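Local structure of enoyl-acyl carrier protein reductase (6KIA) at residues D116-W120 with A121-K125. The protein probably reduces the enoyl double bond of enoyl-acyl carrier protein intermediates in fatty acid synthesis with NADH, and confers resistance to triclosan. Residues are numbered along the deposited sequence; the frame is centred on the assembly and turned at random.
Sequences DKLDW and AHIEK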
ATOM      1  N   ASP A 116      -9.284 -13.953  25.536  1.00 30.78           N
ATOM      2  CA  ASP A 116      -9.900 -12.710  26.032  1.00 31.51           C
ATOM      3  C   ASP A 116     -11.021 -12.239  25.118  1.00 25.85           C
ATOM      4  O   ASP A 116     -10.910 -12.293  23.893  1.00 33.05           O
ATOM      5  CB  ASP A 116      -8.858 -11.597  26.193  1.00 26.96           C
ATOM      6  CG  ASP A 116      -8.041 -11.724  27.478  1.00 35.29           C
ATOM      7  OD1 ASP A 116      -8.489 -12.395  28.435  1.00 32.22           O
ATOM      8  OD2 ASP A 116      -6.936 -11.141  27.531  1.00 41.68           O
ATOM      9  N   LYS A 117     -12.101 -11.752  25.721  1.00 24.16           N
ATOM     10  CA  LYS A 117     -13.267 -11.347  24.945  1.00 27.72           C
ATOM     11  C   LYS A 117     -13.492  -9.855  25.137  1.00 29.16           C
ATOM     12  O   LYS A 117     -13.200  -9.315  26.202  1.00 31.78           O
ATOM     13  CB  LYS A 117     -14.501 -12.140  25.377  1.00 31.40           C
ATOM     14  CG  LYS A 117     -14.402 -13.629  24.991  1.00 25.98           C
ATOM     15  CD  LYS A 117     -14.066 -13.857  23.539  1.00 29.36           C
ATOM     16  CE  LYS A 117     -13.902 -15.340  23.303  1.00 29.68           C
ATOM     17  NZ  LYS A 117     -13.565 -15.727  21.920  1.00 31.97           N
ATOM     18  N   LEU A 118     -14.024  -9.189  24.116  1.00 29.12           N
ATOM     19  CA  LEU A 118     -14.217  -7.745  24.179  1.00 27.96           C
ATOM     20  C   LEU A 118     -15.690  -7.339  24.266  1.00 29.99           C
ATOM     21  O   LEU A 118     -16.571  -8.031  23.752  1.00 33.19           O
ATOM     22  CB  LEU A 118     -13.555  -7.078  22.959  1.00 24.36           C
ATOM     23  CG  LEU A 118     -12.027  -7.163  22.914  1.00 22.61           C
ATOM     24  CD1 LEU A 118     -11.465  -6.722  21.557  1.00 28.68           C
ATOM     25  CD2 LEU A 118     -11.454  -6.286  24.008  1.00 29.94           C
ATOM     26  N   ASP A 119     -15.929  -6.218  24.941  1.00 27.85           N
ATOM     27  CA  ASP A 119     -17.233  -5.563  25.004  1.00 29.89           C
ATOM     28  C   ASP A 119     -17.537  -4.900  23.675  1.00 34.39           C
ATOM     29  O   ASP A 119     -17.171  -3.739  23.446  1.00 33.20           O
ATOM     30  CB  ASP A 119     -17.233  -4.535  26.141  1.00 36.89           C
ATOM     31  CG  ASP A 119     -18.589  -3.865  26.353  1.00 41.65           C
ATOM     32  OD1 ASP A 119     -19.543  -4.123  25.588  1.00 39.16           O
ATOM     33  OD2 ASP A 119     -18.700  -3.099  27.331  1.00 43.36           O
ATOM     34  N   TRP A 120     -18.233  -5.624  22.811  1.00 25.48           N
ATOM     35  CA  TRP A 120     -18.427  -5.156  21.450  1.00 29.93           C
ATOM     36  C   TRP A 120     -19.382  -3.982  21.342  1.00 36.20           C
ATOM     37  O   TRP A 120     -19.286  -3.207  20.397  1.00 38.40           O
ATOM     38  CB  TRP A 120     -18.900  -6.301  20.553  1.00 24.70           C
ATOM     39  CG  TRP A 120     -17.809  -7.326  20.317  1.00 29.46           C
ATOM     40  CD1 TRP A 120     -17.755  -8.601  20.816  1.00 33.74           C
ATOM     41  CD2 TRP A 120     -16.594  -7.136  19.575  1.00 32.20           C
ATOM     42  NE1 TRP A 120     -16.592  -9.223  20.405  1.00 33.89           N
ATOM     43  CE2 TRP A 120     -15.867  -8.344  19.639  1.00 35.69           C
ATOM     44  CE3 TRP A 120     -16.058  -6.066  18.846  1.00 29.49           C
ATOM     45  CZ2 TRP A 120     -14.634  -8.506  19.013  1.00 29.52           C
ATOM     46  CZ3 TRP A 120     -14.828  -6.235  18.222  1.00 35.06           C
ATOM     47  CH2 TRP A 120     -14.135  -7.443  18.311  1.00 32.69           C
ATOM     48  N   ALA A 121     -20.284  -3.833  22.310  1.00 31.05           N
ATOM     49  CA  ALA A 121     -21.163  -2.670  22.353  1.00 32.88           C
ATOM     50  C   ALA A 121     -20.344  -1.405  22.544  1.00 34.14           C
ATOM     51  O   ALA A 121     -20.539  -0.408  21.825  1.00 32.87           O
ATOM     52  CB  ALA A 121     -22.185  -2.820  23.459  1.00 30.06           C
ATOM     53  N   HIS A 122     -19.399  -1.456  23.483  1.00 29.21           N
ATOM     54  CA  HIS A 122     -18.557  -0.297  23.727  1.00 31.67           C
ATOM     55  C   HIS A 122     -17.653  -0.034  22.517  1.00 35.41           C
ATOM     56  O   HIS A 122     -17.451   1.120  22.124  1.00 34.33           O
ATOM     57  CB  HIS A 122     -17.707  -0.466  24.984  1.00 35.31           C
ATOM     58  CG  HIS A 122     -16.920   0.758  25.333  1.00 39.38           C
ATOM     59  ND1 HIS A 122     -17.517   1.935  25.734  1.00 39.14           N
ATOM     60  CD2 HIS A 122     -15.591   1.010  25.285  1.00 35.34           C
ATOM     61  CE1 HIS A 122     -16.587   2.846  25.954  1.00 42.73           C
ATOM     62  NE2 HIS A 122     -15.409   2.311  25.686  1.00 35.22           N
ATOM     63  N   ILE A 123     -17.132  -1.101  21.916  1.00 31.32           N
ATOM     64  CA  ILE A 123     -16.260  -0.929  20.760  1.00 32.54           C
ATOM     65  C   ILE A 123     -17.035  -0.261  19.623  1.00 36.53           C
ATOM     66  O   ILE A 123     -16.485   0.561  18.888  1.00 28.45           O
ATOM     67  CB  ILE A 123     -15.648  -2.264  20.301  1.00 29.65           C
ATOM     68  CG1 ILE A 123     -14.519  -2.665  21.256  1.00 29.98           C
ATOM     69  CG2 ILE A 123     -15.074  -2.153  18.881  1.00 24.38           C
ATOM     70  CD1 ILE A 123     -14.040  -4.058  21.058  1.00 34.50           C
ATOM     71  N   GLU A 124     -18.308  -0.614  19.482  1.00 34.10           N
ATOM     72  CA  GLU A 124     -19.155  -0.012  18.457  1.00 33.39           C
ATOM     73  C   GLU A 124     -19.368   1.479  18.739  1.00 32.91           C
ATOM     74  O   GLU A 124     -19.352   2.321  17.820  1.00 36.11           O
ATOM     75  CB  GLU A 124     -20.499  -0.733  18.382  1.00 42.69           C
ATOM     76  CG  GLU A 124     -21.488  -0.085  17.417  1.00 54.10           C
ATOM     77  CD  GLU A 124     -20.912   0.099  16.021  1.00 65.47           C
ATOM     78  OE1 GLU A 124     -20.396  -0.884  15.449  1.00 67.68           O
ATOM     79  OE2 GLU A 124     -20.975   1.231  15.495  1.00 69.67           O
ATOM     80  N   LYS A 125     -19.572   1.807  20.011  1.00 32.68           N
ATOM     81  CA  LYS A 125     -19.651   3.216  20.401  1.00 38.45           C
ATOM     82  C   LYS A 125     -18.399   4.007  20.003  1.00 38.85           C
ATOM     83  O   LYS A 125     -18.468   5.115  19.440  1.00 33.16           O
ATOM     84  CB  LYS A 125     -19.904   3.322  21.896  1.00 46.07           C
ATOM     85  CG  LYS A 125     -20.128   4.731  22.411  1.00 59.48           C
ATOM     86  CD  LYS A 125     -20.494   4.696  23.886  1.00 64.61           C
ATOM     87  CE  LYS A 125     -21.231   3.401  24.225  1.00 69.88           C
ATOM     88  NZ  LYS A 125     -21.215   3.071  25.675  1.00 71.64           N
TER
HETATM   89  O   HOH W   1     -21.156  -6.044  24.059  1.00 42.85           O
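Ile123 and Trp120 meet alongside each other in the first turn of helix 120-146, their side chains pointing the same way. The terminal methyl CD1 of Ile123 lies 3.6 Å from CE3 of Trp120, on the benzo side of the indole, approaching it obliquely. CD1 of Ile123 is also 3.6 Å from CB of Leu118, whose side chain crosses the isoleucine at about a right angle; CB of Leu118 also sits over a rim of one indole face. Leu104 of helix 101-105 and Leu200 of helix 196-219 pack against Ile123 as well, which is buried.

Asp119 supplies the polar half. With CG anti to the backbone N (chi1 -176°), its carboxylate reaches forward to the first turn, where OD1 of Asp119 accepts a weak but fairly straight hydrogen bond from His122 N at 3.4 Å. A water donates to OD1 of Asp119 (2.9 Å) and accepts from Ala121 N (3.0 Å), serving a second amide of that turn. The helical pattern then takes over, Ile123 N donating to Asp119 O at 3.0 Å and Glu124 N to Trp120 O at 2.9 Å. Together these make an aspartate N-cap spanned by the Leu118–Ile123 contact, the hydrophobic staple that begins helix 120-146.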